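Local structure of hypothetical protein yycE (Bacillus subtilis, 1TWU) at residues R27-L33 with K97-Y103; N45-V50 with E62-E67; P75-L81 with D124-I128. The protein is of unknown function but belongs to the vicinal oxygen chelate superfamily and is probably related to glyoxalases and fosfomycin resistance proteins. The contacts are given in a common frame with arbitrary orientation. Numbering follows the deposited sequence.

How the contacts relate
All three contacts are partly buried, but contact 3 is the most central, its centre about 9 Å from that of the chain, against about 12 Å for contact 1 and 17 Å for contact 2, the most peripheral. Contact 1 lies between the ends of helices 22-32 and 88-100, one from each module; contact 2 pairs strands within the first sheet, contact 3 within the second. Phe28 and Tyr29 of contact 1 meet Ile128 of contact 3, and Tyr29 OH lies 3.4 Å from Trp126 CE3; Phe63 CZ of contact 2 lies 3.5 Å from Tyr29 CE2. Side chains dominate contact 1, backbone bonds contact 2, and waters supplement a parallel pairing in contact 3.

Contact 1 (R27-L33 with K97-Y103); sequences RFYEEGL and KLKHMGY
Leu98 and Phe28 form the apolar centre where helices 22-32 and 88-100, one from each beta-alpha-beta-beta-beta module of the VOC fold, meet at their C-terminal ends. Gly32 sits against Leu98, with CA atoms 5.8 Å apart and Leu98 CD2 3.6 Å from Gly32 CA; a CB on Gly32 would clash with that methyl. Leu98 (m, t) also meets Phe28 CE1 through CD2 at 4.1 Å and Leu33 CD2 through CD1 at 4.1 Å. Phe28, chi1 t, turns its ring edge to the face of Tyr103 in a T-shaped stack, centroids 4.8 Å apart and planes at 87°. Further out, Met101 SD lies 3.6 Å from Gly32 CA. Residues 27-32 form a wider pi-type turn, with a weak Gly32 N to Arg27 O bond of 2.8 Å. A Schellman motif closes the other helix: Gly102 has phi 115°, and Tyr103 N bonds Leu98 O at 3.0 Å. Beneath both helices, Phe130 of strand 127-131 touches Leu33 and Leu98. At the polar edge, extended Lys97 donates from NZ to Glu31 O at 3.1 Å. Arg27, t through chi3, donates from NH1 and NH2 to Met101 O (3.1 and 3.0 Å), and NH1 also reaches Tyr103 OH at 2.9 Å.

Contact 2 (N45-V50 with E62-E67); sequences NGYDGV and EFTQYE
This is an antiparallel beta-hairpin pairing between strands 47-53 and 59-66, the two inner strands of the first four-stranded sheet of the VOC fold. The local axes approach to 4.7 Å at 159°. Asp48-Gln65 and Val50-Phe63 are hydrogen-bonded pairs: Asp48 N to Gln65 O 3.0 Å, Gln65 N to Asp48 O 2.9 Å, and both Val50 N to Phe63 O and Phe63 N to Val50 O 3.0 Å. Tyr47-Tyr66 and Gly49-Thr64 are non-hydrogen-bonded, with CA atoms 4.6 and 4.2 Å apart. Beyond them Glu67 N donates to Gly46 O at 2.7 Å; Gly46, at phi 83°, has no CB to strike Tyr66 CE1. Tyr47 (chi1 m) offers its ring face to the edge of Tyr66 (chi1 t), centroids 4.9 Å apart, planes at 57°. Val50 and Phe63 lie on the opposite sheet face, covered by Leu22 of helix 22-32. Strands 37-44 and 12-18 flank the pair, bonding through Gly49 to Phe41 and through Thr64 to Arg17.

Contact 3 (P75-L81 with D124-I128); sequences PHPDSLL and DGWRI
Leu81 N donates to Arg127 O at 3.0 Å, the stronger direct bond; Arg127 N to Ser79 O, at 3.5 Å, is weak. They set a parallel register, Leu80 beside Arg127 (CA-CA 4.8 Å) and Leu81 beside Ile128 (5.0 Å). Three waters supplement these bonds: water 1 bridges His76 O (2.6 Å) and Gly125 O (2.9 Å); water 2 donates to Pro77 O at 2.7 Å and weakly accepts from Arg127 NH1 at 2.8 Å; water 3 joins Ser79 OG (3.0 Å), Leu80 O (2.9 Å) and Trp126 NE1 (3.1 Å). A type I turn, His76 to Ser79, leads into the strand, closed by Ser79 N to His76 O at 3.0 Å. Gly125, at phi 84°, lacks a CB that would hit Pro75 CG. Pro77 CB covers one face of the Arg127 guanidinium, 3.7 Å from NH2. Trp126 takes Leu81 CB over its six-membered ring in a CH-pi contact, 3.9 Å from the centroid and 17° off the normal. Leu80 and Leu81 pair antiparallel with a strand of the second subunit, continuing the sheet across the dimer. Within the chain, parallel strands 80-84 and 127-131 are first and fourth in the 1-4-3-2 sheet of a VOC module.

Contact 1 (R27-L33 with K97-Y103)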
# COMPACT_ATOMS: atom_id res chain seq x y z
N ARG A 27 -11.88 11.94 7.50
CA ARG A 27 -12.99 12.44 6.70
C ARG A 27 -12.97 11.86 5.29
O ARG A 27 -14.00 11.47 4.75
CB ARG A 27 -12.96 13.97 6.62
CG ARG A 27 -14.03 14.54 5.70
CD ARG A 27 -14.09 16.05 5.79
NE ARG A 27 -15.20 16.63 5.05
CZ ARG A 27 -15.17 16.97 3.76
NH1 ARG A 27 -14.06 16.79 3.05
NH2 ARG A 27 -16.23 17.52 3.20
N PHE A 28 -11.79 11.80 4.69
CA PHE A 28 -11.64 11.28 3.34
C PHE A 28 -11.95 9.78 3.26
O PHE A 28 -12.76 9.34 2.45
CB PHE A 28 -10.22 11.51 2.82
CG PHE A 28 -9.97 10.95 1.43
CD1 PHE A 28 -10.35 11.66 0.29
CD2 PHE A 28 -9.37 9.70 1.27
CE1 PHE A 28 -10.13 11.14 -0.99
CE2 PHE A 28 -9.16 9.17 -0.00
CZ PHE A 28 -9.54 9.89 -1.14
N TYR A 29 -11.28 9.01 4.12
CA TYR A 29 -11.43 7.56 4.12
C TYR A 29 -12.70 7.00 4.74
O TYR A 29 -13.27 6.04 4.22
CB TYR A 29 -10.20 6.91 4.77
CG TYR A 29 -9.00 7.02 3.89
CD1 TYR A 29 -8.82 6.16 2.81
CD2 TYR A 29 -8.07 8.05 4.07
CE1 TYR A 29 -7.75 6.33 1.91
CE2 TYR A 29 -7.00 8.24 3.18
CZ TYR A 29 -6.85 7.38 2.11
OH TYR A 29 -5.82 7.57 1.22
N GLU A 30 -13.14 7.58 5.85
CA GLU A 30 -14.33 7.07 6.49
C GLU A 30 -15.58 7.73 5.93
O GLU A 30 -16.54 7.04 5.57
CB GLU A 30 -14.24 7.27 8.00
CG GLU A 30 -14.80 6.11 8.77
CD GLU A 30 -14.72 6.30 10.26
OE1 GLU A 30 -13.68 6.81 10.75
OE2 GLU A 30 -15.69 5.92 10.95
N GLU A 31 -15.59 9.05 5.87
CA GLU A 31 -16.74 9.76 5.34
C GLU A 31 -16.78 9.73 3.81
O GLU A 31 -17.84 9.64 3.21
CB GLU A 31 -16.74 11.22 5.78
CG GLU A 31 -16.82 11.44 7.27
CD GLU A 31 -17.16 12.89 7.60
OE1 GLU A 31 -16.75 13.37 8.69
OE2 GLU A 31 -17.84 13.55 6.78
N GLY A 32 -15.61 9.81 3.20
CA GLY A 32 -15.55 9.81 1.75
C GLY A 32 -15.69 8.44 1.12
O GLY A 32 -16.68 8.18 0.43
N LEU A 33 -14.71 7.58 1.35
CA LEU A 33 -14.73 6.24 0.79
C LEU A 33 -15.68 5.31 1.52
O LEU A 33 -16.11 4.30 0.98
CB LEU A 33 -13.34 5.62 0.82
CG LEU A 33 -12.37 6.16 -0.21
CD1 LEU A 33 -11.04 5.40 -0.12
CD2 LEU A 33 -12.98 6.00 -1.60
N LYS A 97 -18.89 11.87 -5.31
CA LYS A 97 -19.10 12.19 -3.91
C LYS A 97 -17.84 12.84 -3.32
O LYS A 97 -17.93 13.80 -2.56
CB LYS A 97 -19.43 10.90 -3.14
CG LYS A 97 -19.57 11.10 -1.63
CD LYS A 97 -19.81 9.78 -0.92
CE LYS A 97 -19.86 9.97 0.59
NZ LYS A 97 -20.08 8.69 1.32
N LEU A 98 -16.68 12.31 -3.68
CA LEU A 98 -15.41 12.84 -3.19
C LEU A 98 -15.13 14.25 -3.69
O LEU A 98 -14.63 15.09 -2.94
CB LEU A 98 -14.26 11.90 -3.59
CG LEU A 98 -14.29 10.49 -2.95
CD1 LEU A 98 -13.15 9.67 -3.52
CD2 LEU A 98 -14.20 10.59 -1.44
N LYS A 99 -15.44 14.52 -4.96
CA LYS A 99 -15.22 15.85 -5.52
C LYS A 99 -16.19 16.85 -4.89
O LYS A 99 -15.83 18.01 -4.66
CB LYS A 99 -15.40 15.82 -7.05
CG LYS A 99 -14.44 14.87 -7.76
CD LYS A 99 -14.60 14.94 -9.26
CE LYS A 99 -14.10 16.25 -9.81
NZ LYS A 99 -14.09 16.27 -11.31
N HIS A 100 -17.41 16.41 -4.61
CA HIS A 100 -18.40 17.28 -4.00
C HIS A 100 -18.07 17.53 -2.53
O HIS A 100 -18.54 18.51 -1.93
CB HIS A 100 -19.80 16.69 -4.15
CG HIS A 100 -20.29 16.70 -5.56
ND1 HIS A 100 -21.59 16.39 -5.91
CD2 HIS A 100 -19.66 17.00 -6.73
CE1 HIS A 100 -21.74 16.49 -7.21
NE2 HIS A 100 -20.58 16.86 -7.74
N MET A 101 -17.25 16.65 -1.96
CA MET A 101 -16.81 16.81 -0.58
C MET A 101 -15.62 17.77 -0.56
O MET A 101 -15.20 18.23 0.50
CB MET A 101 -16.41 15.46 0.04
CG MET A 101 -17.61 14.61 0.47
SD MET A 101 -17.13 13.01 1.11
CE MET A 101 -16.69 13.47 2.72
N GLY A 102 -15.08 18.07 -1.74
CA GLY A 102 -13.96 19.00 -1.82
C GLY A 102 -12.62 18.47 -2.32
O GLY A 102 -11.67 19.24 -2.46
N TYR A 103 -12.54 17.17 -2.59
CA TYR A 103 -11.29 16.58 -3.05
C TYR A 103 -11.07 16.75 -4.55
O TYR A 103 -11.99 16.62 -5.34
CB TYR A 103 -11.26 15.10 -2.64
CG TYR A 103 -11.42 14.95 -1.13
CD1 TYR A 103 -10.41 15.39 -0.27
CD2 TYR A 103 -12.60 14.46 -0.58
CE1 TYR A 103 -10.58 15.35 1.11
CE2 TYR A 103 -12.79 14.42 0.81
CZ TYR A 103 -11.77 14.87 1.65
OH TYR A 103 -11.94 14.88 3.01

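Contact 2 (N45-V50 with E62-E67)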
# COMPACT_ATOMS: atom_id res chain seq x y z
N ASN A 45 2.74 5.66 22.84
CA ASN A 45 4.12 6.02 22.53
C ASN A 45 4.14 7.36 21.80
O ASN A 45 5.00 7.60 20.94
CB ASN A 45 4.80 4.94 21.68
CG ASN A 45 4.95 3.62 22.43
OD1 ASN A 45 5.19 3.60 23.64
ND2 ASN A 45 4.83 2.51 21.70
N GLY A 46 3.20 8.23 22.15
CA GLY A 46 3.13 9.54 21.53
C GLY A 46 2.41 9.57 20.19
O GLY A 46 2.35 10.61 19.53
N TYR A 47 1.86 8.43 19.80
CA TYR A 47 1.15 8.32 18.54
C TYR A 47 -0.35 8.10 18.68
O TYR A 47 -0.84 7.56 19.68
CB TYR A 47 1.70 7.15 17.72
CG TYR A 47 3.05 7.36 17.09
CD1 TYR A 47 3.19 8.01 15.86
CD2 TYR A 47 4.19 6.81 17.67
CE1 TYR A 47 4.43 8.09 15.22
CE2 TYR A 47 5.43 6.89 17.05
CZ TYR A 47 5.54 7.53 15.82
OH TYR A 47 6.77 7.56 15.19
N ASP A 48 -1.07 8.54 17.66
CA ASP A 48 -2.51 8.38 17.56
C ASP A 48 -2.66 7.73 16.19
O ASP A 48 -1.87 8.00 15.29
CB ASP A 48 -3.20 9.74 17.59
CG ASP A 48 -3.46 10.23 19.00
OD1 ASP A 48 -2.59 10.04 19.88
OD2 ASP A 48 -4.53 10.83 19.22
N GLY A 49 -3.66 6.87 16.03
CA GLY A 49 -3.84 6.23 14.75
C GLY A 49 -5.21 5.63 14.54
O GLY A 49 -5.99 5.48 15.48
N VAL A 50 -5.50 5.27 13.30
CA VAL A 50 -6.78 4.69 12.94
C VAL A 50 -6.56 3.67 11.83
O VAL A 50 -5.70 3.84 10.98
CB VAL A 50 -7.77 5.80 12.49
CG1 VAL A 50 -7.27 6.45 11.20
CG2 VAL A 50 -9.15 5.22 12.31
N GLU A 62 -3.58 1.81 7.70
CA GLU A 62 -3.39 2.41 9.02
C GLU A 62 -2.77 3.78 8.81
O GLU A 62 -1.86 3.95 8.00
CB GLU A 62 -2.48 1.59 9.93
CG GLU A 62 -2.20 2.35 11.23
CD GLU A 62 -1.14 1.72 12.11
OE1 GLU A 62 -0.18 1.13 11.57
OE2 GLU A 62 -1.27 1.83 13.35
N PHE A 63 -3.27 4.78 9.53
CA PHE A 63 -2.73 6.13 9.44
C PHE A 63 -2.35 6.54 10.85
O PHE A 63 -3.13 6.38 11.80
CB PHE A 63 -3.76 7.09 8.85
CG PHE A 63 -3.99 6.91 7.38
CD1 PHE A 63 -3.15 7.53 6.45
CD2 PHE A 63 -5.01 6.08 6.92
CE1 PHE A 63 -3.34 7.33 5.08
CE2 PHE A 63 -5.21 5.87 5.55
CZ PHE A 63 -4.37 6.50 4.63
N THR A 64 -1.13 7.06 10.99
CA THR A 64 -0.62 7.49 12.28
C THR A 64 -0.12 8.93 12.28
O THR A 64 0.38 9.43 11.27
CB THR A 64 0.51 6.55 12.75
OG1 THR A 64 1.55 6.51 11.76
CG2 THR A 64 -0.02 5.14 12.97
N GLN A 65 -0.25 9.58 13.43
CA GLN A 65 0.19 10.96 13.61
C GLN A 65 0.93 11.05 14.94
O GLN A 65 0.44 10.58 15.97
CB GLN A 65 -1.02 11.89 13.62
CG GLN A 65 -0.70 13.35 13.84
CD GLN A 65 -1.91 14.24 13.67
OE1 GLN A 65 -1.93 15.38 14.12
NE2 GLN A 65 -2.92 13.73 12.99
N TYR A 66 2.12 11.65 14.92
CA TYR A 66 2.91 11.79 16.14
C TYR A 66 2.58 13.07 16.90
O TYR A 66 2.41 14.13 16.30
CB TYR A 66 4.40 11.75 15.81
CG TYR A 66 5.27 11.69 17.03
CD1 TYR A 66 5.15 10.64 17.95
CD2 TYR A 66 6.20 12.69 17.30
CE1 TYR A 66 5.93 10.60 19.10
CE2 TYR A 66 6.99 12.66 18.44
CZ TYR A 66 6.85 11.62 19.34
OH TYR A 66 7.62 11.61 20.49
N GLU A 67 2.48 12.96 18.22
CA GLU A 67 2.15 14.10 19.08
C GLU A 67 3.09 15.27 18.86
O GLU A 67 2.66 16.43 18.85
CB GLU A 67 2.20 13.69 20.55
CG GLU A 67 3.53 13.09 20.98
CD GLU A 67 3.76 13.14 22.49
OE1 GLU A 67 2.76 13.08 23.25
OE2 GLU A 67 4.93 13.22 22.92

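Contact 3 (P75-L81 with D124-I128)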
# COMPACT_ATOMS: atom_id res chain seq x y z
N PRO A 75 4.52 13.44 -1.41
CA PRO A 75 3.70 12.97 -2.53
C PRO A 75 4.48 12.72 -3.81
O PRO A 75 5.33 13.53 -4.20
CB PRO A 75 2.68 14.10 -2.72
CG PRO A 75 2.62 14.74 -1.38
CD PRO A 75 4.06 14.75 -0.95
N HIS A 76 4.21 11.59 -4.44
CA HIS A 76 4.84 11.26 -5.70
C HIS A 76 3.64 10.98 -6.60
O HIS A 76 2.74 10.22 -6.23
CB HIS A 76 5.72 10.02 -5.57
CG HIS A 76 6.65 9.82 -6.73
ND1 HIS A 76 6.20 9.66 -8.03
CD2 HIS A 76 8.00 9.74 -6.79
CE1 HIS A 76 7.24 9.50 -8.83
NE2 HIS A 76 8.34 9.54 -8.10
N PRO A 77 3.59 11.61 -7.78
CA PRO A 77 2.48 11.42 -8.72
C PRO A 77 2.32 10.01 -9.25
O PRO A 77 1.29 9.67 -9.83
CB PRO A 77 2.80 12.43 -9.82
CG PRO A 77 4.29 12.47 -9.82
CD PRO A 77 4.61 12.52 -8.35
N ASP A 78 3.35 9.18 -9.06
CA ASP A 78 3.31 7.79 -9.52
C ASP A 78 3.07 6.80 -8.37
O ASP A 78 3.10 5.59 -8.57
CB ASP A 78 4.62 7.42 -10.22
CG ASP A 78 4.76 8.08 -11.58
OD1 ASP A 78 3.73 8.43 -12.19
OD2 ASP A 78 5.91 8.23 -12.05
N SER A 79 2.84 7.33 -7.17
CA SER A 79 2.57 6.49 -6.01
C SER A 79 1.05 6.42 -5.90
O SER A 79 0.39 7.39 -5.50
CB SER A 79 3.19 7.11 -4.76
OG SER A 79 3.23 6.15 -3.73
N LEU A 80 0.49 5.26 -6.28
CA LEU A 80 -0.95 5.06 -6.32
C LEU A 80 -1.56 3.97 -5.43
O LEU A 80 -0.87 3.07 -4.93
CB LEU A 80 -1.36 4.71 -7.76
CG LEU A 80 -1.17 5.56 -9.02
CD1 LEU A 80 -0.39 6.83 -8.75
CD2 LEU A 80 -0.50 4.69 -10.08
N LEU A 81 -2.87 4.08 -5.26
CA LEU A 81 -3.69 3.10 -4.55
C LEU A 81 -4.80 2.95 -5.59
O LEU A 81 -5.61 3.86 -5.77
CB LEU A 81 -4.27 3.64 -3.24
CG LEU A 81 -5.33 2.68 -2.63
CD1 LEU A 81 -4.73 1.30 -2.45
CD2 LEU A 81 -5.83 3.21 -1.30
N ASP A 124 -3.39 14.06 1.86
CA ASP A 124 -1.94 14.20 1.84
C ASP A 124 -1.28 13.96 0.50
O ASP A 124 -0.07 13.71 0.44
CB ASP A 124 -1.30 13.31 2.91
CG ASP A 124 -1.62 13.78 4.32
OD1 ASP A 124 -1.56 15.00 4.57
OD2 ASP A 124 -1.91 12.92 5.18
N GLY A 125 -2.06 14.01 -0.57
CA GLY A 125 -1.51 13.85 -1.91
C GLY A 125 -1.30 12.45 -2.44
O GLY A 125 -0.66 12.28 -3.48
N TRP A 126 -1.81 11.44 -1.74
CA TRP A 126 -1.68 10.08 -2.23
C TRP A 126 -2.68 10.01 -3.38
O TRP A 126 -3.79 10.52 -3.26
CB TRP A 126 -2.02 9.07 -1.13
CG TRP A 126 -1.53 7.67 -1.42
CD1 TRP A 126 -0.57 7.31 -2.34
CD2 TRP A 126 -1.94 6.46 -0.77
NE1 TRP A 126 -0.36 5.95 -2.29
CE2 TRP A 126 -1.18 5.41 -1.34
CE3 TRP A 126 -2.86 6.17 0.24
CZ2 TRP A 126 -1.33 4.08 -0.92
CZ3 TRP A 126 -3.00 4.85 0.66
CH2 TRP A 126 -2.24 3.82 0.08
N ARG A 127 -2.28 9.40 -4.49
CA ARG A 127 -3.15 9.28 -5.67
C ARG A 127 -4.10 8.08 -5.57
O ARG A 127 -3.68 6.92 -5.66
CB ARG A 127 -2.30 9.16 -6.95
CG ARG A 127 -1.43 10.38 -7.28
CD ARG A 127 -2.27 11.58 -7.67
NE ARG A 127 -1.48 12.80 -7.88
CZ ARG A 127 -0.99 13.20 -9.05
NH1 ARG A 127 -1.19 12.48 -10.15
NH2 ARG A 127 -0.32 14.34 -9.13
N ILE A 128 -5.38 8.36 -5.37
CA ILE A 128 -6.38 7.30 -5.28
C ILE A 128 -7.02 7.16 -6.66
O ILE A 128 -7.73 8.05 -7.15
CB ILE A 128 -7.46 7.64 -4.21
CG1 ILE A 128 -6.79 8.15 -2.93
CG2 ILE A 128 -8.29 6.40 -3.89
CD1 ILE A 128 -5.75 7.21 -2.36
O HOH W 1 1.39 10.29 -4.03
O HOH W 2 -1.14 9.89 -11.08
O HOH W 3 1.51 3.69 -3.41